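Side-chain contacts in adhesin (Streptococcus sanguinis SK1 = NCTC 7863, PDB 6VT2), which binds sialylated glycans through two Siglec-like modules arranged in tandem, and so probably attaches the streptococcus to host sialoglycoproteins: residues A[228-233]-A[303-308]; A[238-243]-A[258-263]. All coordinates share one frame; numbering follows the deposited sequence.

Interaction 1: residues A[228-233]-A[303-308]; sequences FYDNSG and ATDASG. With CA (calcium ion), chain J.
The chain ends of strands 222-229 and 296-305 face each other from the two sheets, CA of D230 6.9 Å from CA of D305, with type I turns at D230 to G233 and D305 to G308. A calcium ion joins them. D230 grips it with both carboxylate oxygens, OD1 and OD2 each 2.5 Å from the metal, while D305 reaches it with OD2 alone, at 2.4 Å. The two carboxylate planes stand 63° apart, and their negative charges are presumably balanced by the ion between them. With chi1 at -171° the D230 carboxylate swings away from its own N to the calcium, OD2 ending 3.3 Å from CB of D305. N231 adds its OD1 at 2.4 Å from the calcium. S232 N meets D230 OD2 from above the carboxylate plane, which makes an Asx turn; S232 OG adds a second bond to that oxygen, 2.6 Å, on its anti lone pair. A water links S232 OG to A306 N. Further into the sandwich, F228 CD2 lies 4.0 Å from A303 CB. This calcium site lies between the two sheets of the second Siglec-like module, completed by D201 and V203 O from the entering chain; L309 N binds D305 OD1, and strand 235-239 packs against F228 through I235 and V238.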
ATOM      1  N   PHE A 228       8.708  13.828   3.957  1.00 10.81           N
ATOM      2  CA  PHE A 228       7.530  14.535   4.452  1.00  9.23           C
ATOM      3  C   PHE A 228       6.385  13.545   4.571  1.00 10.27           C
ATOM      4  O   PHE A 228       6.274  12.629   3.772  1.00 10.89           O
ATOM      5  CB  PHE A 228       7.107  15.627   3.517  1.00  9.84           C
ATOM      6  CG  PHE A 228       8.197  16.616   3.159  1.00 10.89           C
ATOM      7  CD1 PHE A 228       9.096  16.349   2.150  1.00 12.80           C
ATOM      8  CD2 PHE A 228       8.291  17.817   3.821  1.00 11.55           C
ATOM      9  CE1 PHE A 228      10.070  17.284   1.791  1.00 11.90           C
ATOM     10  CE2 PHE A 228       9.278  18.701   3.513  1.00 11.26           C
ATOM     11  CZ  PHE A 228      10.166  18.461   2.520  1.00 11.37           C
ATOM     12  N   TYR A 229       5.499  13.756   5.540  1.00  9.41           N
ATOM     13  CA  TYR A 229       4.260  12.995   5.559  1.00 11.46           C
ATOM     14  C   TYR A 229       3.156  13.882   6.096  1.00 10.58           C
ATOM     15  O   TYR A 229       3.373  14.979   6.591  1.00 10.96           O
ATOM     16  CB  TYR A 229       4.376  11.732   6.402  1.00 13.05           C
ATOM     17  CG  TYR A 229       4.495  11.952   7.866  1.00 14.46           C
ATOM     18  CD1 TYR A 229       3.363  12.014   8.662  1.00 13.36           C
ATOM     19  CD2 TYR A 229       5.747  12.050   8.477  1.00 19.37           C
ATOM     20  CE1 TYR A 229       3.498  12.160  10.030  1.00 18.13           C
ATOM     21  CE2 TYR A 229       5.875  12.210   9.821  1.00 22.23           C
ATOM     22  CZ  TYR A 229       4.757  12.268  10.591  1.00 23.54           C
ATOM     23  OH  TYR A 229       4.919  12.462  11.946  1.00 28.19           O
ATOM     24  N   ASP A 230       1.956  13.443   5.887  1.00 12.61           N
ATOM     25  CA  ASP A 230       0.805  14.173   6.441  1.00 13.25           C
ATOM     26  C   ASP A 230      -0.109  13.137   7.077  1.00 15.13           C
ATOM     27  O   ASP A 230      -0.164  12.044   6.571  1.00 14.01           O
ATOM     28  CB  ASP A 230       0.098  14.973   5.354  1.00 12.44           C
ATOM     29  CG  ASP A 230      -0.959  15.902   5.884  1.00 14.02           C
ATOM     30  OD1 ASP A 230      -0.634  16.703   6.648  1.00 14.92           O
ATOM     31  OD2 ASP A 230      -2.085  15.658   5.526  1.00 15.61           O
ATOM     32  N   ASN A 231      -0.945  13.537   8.029  1.00 15.20           N
ATOM     33  CA  ASN A 231      -1.944  12.639   8.660  1.00 16.23           C
ATOM     34  C   ASN A 231      -2.979  12.151   7.618  1.00 15.61           C
ATOM     35  O   ASN A 231      -3.455  11.084   7.760  1.00 17.31           O
ATOM     36  CB  ASN A 231      -2.625  13.318   9.847  1.00 15.92           C
ATOM     37  CG  ASN A 231      -3.470  14.492   9.447  1.00 25.66           C
ATOM     38  OD1 ASN A 231      -3.165  15.123   8.509  1.00 16.00           O
ATOM     39  ND2 ASN A 231      -4.563  14.752  10.124  1.00 19.77           N
ATOM     40  N   SER A 232      -3.238  12.900   6.546  1.00 14.92           N
ATOM     41  CA  SER A 232      -4.148  12.473   5.459  1.00 14.04           C
ATOM     42  C   SER A 232      -3.470  11.464   4.532  1.00 18.43           C
ATOM     43  O   SER A 232      -4.140  10.909   3.710  1.00 16.32           O
ATOM     44  CB  SER A 232      -4.597  13.607   4.642  1.00 16.52           C
ATOM     45  OG  SER A 232      -3.495  14.138   3.941  1.00 15.54           O
ATOM     46  N   GLY A 233      -2.141  11.372   4.589  1.00 14.54           N
ATOM     47  CA  GLY A 233      -1.397  10.560   3.680  1.00 17.61           C
ATOM     48  C   GLY A 233      -1.112  11.226   2.363  1.00 12.89           C
ATOM     49  O   GLY A 233      -0.546  10.557   1.477  1.00 13.95           O
ATOM     50  N   ALA A 303       5.341  22.423   3.598  1.00  9.74           N
ATOM     51  CA  ALA A 303       4.600  21.440   2.816  1.00  9.31           C
ATOM     52  C   ALA A 303       3.123  21.688   3.099  1.00 12.75           C
ATOM     53  O   ALA A 303       2.749  22.085   4.200  1.00 12.18           O
ATOM     54  CB  ALA A 303       4.995  20.008   3.123  1.00 13.20           C
ATOM     55  N   THR A 304       2.310  21.490   2.075  1.00 11.14           N
ATOM     56  CA  THR A 304       0.882  21.727   2.154  1.00 12.57           C
ATOM     57  C   THR A 304       0.133  20.451   1.817  1.00 15.50           C
ATOM     58  O   THR A 304       0.530  19.712   0.917  1.00 13.22           O
ATOM     59  CB  THR A 304       0.507  22.827   1.172  1.00 15.74           C
ATOM     60  OG1 THR A 304       1.179  24.025   1.484  1.00 16.53           O
ATOM     61  CG2 THR A 304      -1.022  23.133   1.257  1.00 18.46           C
ATOM     62  N   ASP A 305      -0.935  20.159   2.569  1.00 13.65           N
ATOM     63  CA  ASP A 305      -1.753  18.986   2.292  1.00 13.60           C
ATOM     64  C   ASP A 305      -2.919  19.395   1.392  1.00 16.94           C
ATOM     65  O   ASP A 305      -3.061  20.557   1.012  1.00 15.24           O
ATOM     66  CB  ASP A 305      -2.169  18.299   3.601  1.00 12.17           C
ATOM     67  CG  ASP A 305      -3.107  19.137   4.476  1.00 14.22           C
ATOM     68  OD1 ASP A 305      -3.825  19.998   3.927  1.00 15.99           O
ATOM     69  OD2 ASP A 305      -3.031  18.927   5.682  1.00 13.35           O
ATOM     70  N   ALA A 306      -3.751  18.415   1.024  1.00 19.12           N
ATOM     71  CA  ALA A 306      -4.785  18.687   0.031  1.00 18.51           C
ATOM     72  C   ALA A 306      -5.905  19.539   0.602  1.00 21.19           C
ATOM     73  O   ALA A 306      -6.669  20.129  -0.173  1.00 24.94           O
ATOM     74  CB  ALA A 306      -5.348  17.395  -0.502  1.00 16.51           C
ATOM     75  N   SER A 307      -6.010  19.626   1.931  0.50 18.18           N
ATOM     76  CA  SER A 307      -6.994  20.497   2.565  0.50 22.12           C
ATOM     77  C   SER A 307      -6.535  21.940   2.632  0.50 22.03           C
ATOM     78  O   SER A 307      -7.292  22.787   3.094  0.50 22.02           O
ATOM     79  CB  SER A 307      -7.304  20.017   3.981  0.50 19.02           C
ATOM     80  OG  SER A 307      -7.905  18.764   3.960  0.50 20.46           O
ATOM     81  N   GLY A 308      -5.316  22.235   2.194  1.00 20.40           N
ATOM     82  CA  GLY A 308      -4.779  23.575   2.246  1.00 21.41           C
ATOM     83  C   GLY A 308      -4.009  23.947   3.498  1.00 16.24           C
ATOM     84  O   GLY A 308      -3.724  25.141   3.685  1.00 22.63           O
TER
HETATM   85 CA    CA J 704      -3.034  17.153   7.244  1.00 12.17          CA
HETATM   86  O   HOH W   1      -4.438  15.957   2.065  1.00 23.62           O

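Interaction 2: residues A[238-243]-A[258-263]; sequences VNFAGD and FTFNTP
F240 and F260 meet as a T-shaped pair, the edge of F260 directed at the face of F240, with centroids 4.8 Å apart and ring planes at 64°. The leading atom is F260 CE2, 3.7 Å above the F240 plane and over the ring centre, so it is almost equally far from all six carbons. Its neighbour CD2 slides toward one rim and makes the shortest approach, 3.6 Å to F240 CE2. Both phenylalanines place CG anti to their carbonyl carbon and beside the backbone N (chi1 -65° in F240, -75° in F260), which turns each ring into the space between the sheets, where edge meets face. The two rings come from the two sheets of the beta sandwich of the Siglec-like module: F240 from just past edge strand 235-239, F260 from edge strand 259-261. After N239 the chain leaves strand 235-239 through an Asx turn, in which N239 OD1 accepts from the backbone N of A241 at 2.8 Å, the donor lying above the carbonyl plane. Beyond the pair, F260 makes a second edge-to-face contact with Y250 and touches L253 and L254 of helix 244-255, while F240 leans on V301 and L226.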
ATOM      1  N   VAL A 238       5.395  21.024  -1.867  1.00 11.01           N
ATOM      2  CA  VAL A 238       6.575  21.263  -1.044  1.00 11.08           C
ATOM      3  C   VAL A 238       7.210  22.539  -1.550  1.00  9.84           C
ATOM      4  O   VAL A 238       7.460  22.681  -2.759  1.00 13.56           O
ATOM      5  CB  VAL A 238       7.542  20.079  -1.098  1.00 11.64           C
ATOM      6  CG1 VAL A 238       8.827  20.412  -0.374  1.00 12.71           C
ATOM      7  CG2 VAL A 238       6.877  18.850  -0.582  1.00 13.72           C
ATOM      8  N   ASN A 239       7.412  23.480  -0.646  1.00  9.64           N
ATOM      9  CA  ASN A 239       7.787  24.831  -1.021  1.00 11.94           C
ATOM     10  C   ASN A 239       9.039  25.240  -0.269  1.00 10.05           C
ATOM     11  O   ASN A 239       9.016  25.412   0.951  1.00 10.82           O
ATOM     12  CB  ASN A 239       6.667  25.799  -0.683  1.00 11.60           C
ATOM     13  CG  ASN A 239       6.953  27.204  -1.138  1.00 17.94           C
ATOM     14  OD1 ASN A 239       7.946  27.464  -1.824  1.00 14.20           O
ATOM     15  ND2 ASN A 239       6.046  28.140  -0.791  1.00 17.36           N
ATOM     16  N   PHE A 240      10.135  25.385  -1.009  1.00 10.82           N
ATOM     17  CA  PHE A 240      11.423  25.822  -0.474  1.00 12.51           C
ATOM     18  C   PHE A 240      11.602  27.316  -0.578  1.00 11.86           C
ATOM     19  O   PHE A 240      12.619  27.837  -0.138  1.00 11.86           O
ATOM     20  CB  PHE A 240      12.582  25.126  -1.218  1.00 12.29           C
ATOM     21  CG  PHE A 240      12.625  23.668  -1.019  1.00 11.21           C
ATOM     22  CD1 PHE A 240      13.307  23.135   0.032  1.00 12.06           C
ATOM     23  CD2 PHE A 240      11.959  22.819  -1.887  1.00 12.91           C
ATOM     24  CE1 PHE A 240      13.380  21.842   0.240  1.00 10.95           C
ATOM     25  CE2 PHE A 240      11.953  21.490  -1.704  1.00 10.67           C
ATOM     26  CZ  PHE A 240      12.679  20.944  -0.636  1.00 12.64           C
ATOM     27  N   ALA A 241      10.619  28.032  -1.086  1.00 10.31           N
ATOM     28  CA  ALA A 241      10.763  29.447  -1.375  1.00 12.84           C
ATOM     29  C   ALA A 241       9.598  30.242  -0.818  1.00 16.73           C
ATOM     30  O   ALA A 241       9.111  31.169  -1.457  1.00 20.83           O
ATOM     31  CB  ALA A 241      10.894  29.666  -2.876  1.00 17.13           C
ATOM     32  N   GLY A 242       9.248  29.953   0.421  1.00 15.51           N
ATOM     33  CA  GLY A 242       8.032  30.470   1.080  1.00 16.83           C
ATOM     34  C   GLY A 242       8.126  31.913   1.531  1.00 22.98           C
ATOM     35  O   GLY A 242       7.143  32.482   1.870  1.00 21.56           O
ATOM     36  N   ASP A 243       9.318  32.430   1.597  1.00 16.78           N
ATOM     37  CA  ASP A 243       9.594  33.832   1.963  1.00 13.61           C
ATOM     38  C   ASP A 243      10.874  34.283   1.277  1.00 21.04           C
ATOM     39  O   ASP A 243      11.491  33.499   0.631  1.00 17.89           O
ATOM     40  CB  ASP A 243       9.699  33.964   3.458  1.00 21.35           C
ATOM     41  CG  ASP A 243      10.770  33.043   3.912  1.00 28.03           C
ATOM     42  OD1 ASP A 243      11.904  33.370   3.901  1.00 25.68           O
ATOM     43  OD2 ASP A 243      10.379  32.004   4.391  1.00 29.72           O
ATOM     44  N   PHE A 258      22.224  22.702  -8.650  1.00  9.46           N
ATOM     45  CA  PHE A 258      21.502  21.642  -7.982  1.00  9.42           C
ATOM     46  C   PHE A 258      20.139  21.445  -8.584  1.00 11.02           C
ATOM     47  O   PHE A 258      19.556  22.364  -9.167  1.00 11.14           O
ATOM     48  CB  PHE A 258      21.321  21.989  -6.511  1.00  9.38           C
ATOM     49  CG  PHE A 258      22.530  21.752  -5.696  1.00  9.35           C
ATOM     50  CD1 PHE A 258      23.706  22.467  -5.884  1.00  9.37           C
ATOM     51  CD2 PHE A 258      22.489  20.800  -4.707  1.00  9.31           C
ATOM     52  CE1 PHE A 258      24.816  22.205  -5.067  1.00  9.34           C
ATOM     53  CE2 PHE A 258      23.600  20.557  -3.911  1.00  9.30           C
ATOM     54  CZ  PHE A 258      24.785  21.233  -4.118  1.00 10.39           C
ATOM     55  N   THR A 259      19.605  20.250  -8.372  1.00  9.40           N
ATOM     56  CA  THR A 259      18.238  19.943  -8.732  1.00  9.42           C
ATOM     57  C   THR A 259      17.473  19.485  -7.522  1.00 10.05           C
ATOM     58  O   THR A 259      18.046  18.960  -6.575  1.00 10.35           O
ATOM     59  CB  THR A 259      18.133  18.862  -9.818  1.00 11.69           C
ATOM     60  OG1 THR A 259      18.664  17.624  -9.319  1.00 11.81           O
ATOM     61  CG2 THR A 259      18.859  19.297 -11.063  1.00 13.31           C
ATOM     62  N   PHE A 260      16.167  19.721  -7.580  1.00 10.64           N
ATOM     63  CA  PHE A 260      15.207  19.348  -6.544  1.00 11.26           C
ATOM     64  C   PHE A 260      14.149  18.516  -7.246  1.00 14.25           C
ATOM     65  O   PHE A 260      13.569  18.944  -8.156  1.00 16.01           O
ATOM     66  CB  PHE A 260      14.484  20.551  -5.944  1.00 11.84           C
ATOM     67  CG  PHE A 260      15.316  21.368  -5.009  1.00 11.37           C
ATOM     68  CD1 PHE A 260      16.375  22.100  -5.474  1.00 11.52           C
ATOM     69  CD2 PHE A 260      14.997  21.457  -3.678  1.00 14.93           C
ATOM     70  CE1 PHE A 260      17.148  22.842  -4.615  1.00 14.50           C
ATOM     71  CE2 PHE A 260      15.777  22.194  -2.827  1.00 14.06           C
ATOM     72  CZ  PHE A 260      16.858  22.866  -3.297  1.00 16.76           C
ATOM     73  N   ASN A 261      14.046  17.287  -6.862  1.00 10.31           N
ATOM     74  CA  ASN A 261      13.024  16.432  -7.522  0.50 13.86           C
ATOM     75  C   ASN A 261      12.127  15.679  -6.466  1.00 13.07           C
ATOM     76  O   ASN A 261      12.544  15.055  -5.408  1.00 12.92           O
ATOM     77  CB  ASN A 261      13.682  15.404  -8.431  0.50 14.97           C
ATOM     78  CG  ASN A 261      12.654  14.620  -9.219  0.50 18.08           C
ATOM     79  OD1 ASN A 261      12.512  13.435  -9.012  0.50 20.87           O
ATOM     80  ND2 ASN A 261      11.931  15.266 -10.121  0.50 25.15           N
ATOM     81  N   THR A 262      10.815  15.871  -6.585  1.00 13.40           N
ATOM     82  CA  THR A 262       9.866  15.260  -5.640  1.00 14.60           C
ATOM     83  C   THR A 262       8.918  14.539  -6.503  1.00 15.62           C
ATOM     84  O   THR A 262       7.882  14.950  -6.874  1.00 14.32           O
ATOM     85  CB  THR A 262       9.043  16.278  -4.883  1.00 12.97           C
ATOM     86  OG1 THR A 262      10.023  17.134  -4.342  1.00 13.94           O
ATOM     87  CG2 THR A 262       8.160  15.642  -3.843  1.00 14.49           C
ATOM     88  N   PRO A 263       9.291  13.263  -7.108  1.00 14.04           N
ATOM     89  CA  PRO A 263       8.562  12.662  -8.245  1.00 16.58           C
ATOM     90  C   PRO A 263       7.147  12.216  -7.907  1.00 20.87           C
ATOM     91  O   PRO A 263       6.322  12.100  -8.827  1.00 18.22           O
ATOM     92  CB  PRO A 263       9.439  11.466  -8.635  1.00 22.04           C
ATOM     93  CG  PRO A 263      10.266  11.193  -7.398  1.00 19.55           C
ATOM     94  CD  PRO A 263      10.492  12.491  -6.714  1.00 15.56           C
TER

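From the N terminus the chain first runs up strand 222-229 into 228-233, then turns into strand 235-239, whose end opens interaction 2 at 238-243. Helix 244-255 follows, and 258-263 closes that short loop of 14 intervening residues. Strand 277-283 comes next, and the end of strand 296-305 carries 303-308 back to 228-233, closing interaction 1, whose 69-residue loop therefore holds all of interaction 2. Both contacts bridge the two sheets of one Siglec-like module, the first through calcium at one set of strand ends, the second through aromatic rings beside the helix. Their centres lie 16 Å apart, and F228 CZ packs 3.7 Å from V238 CG1 between them.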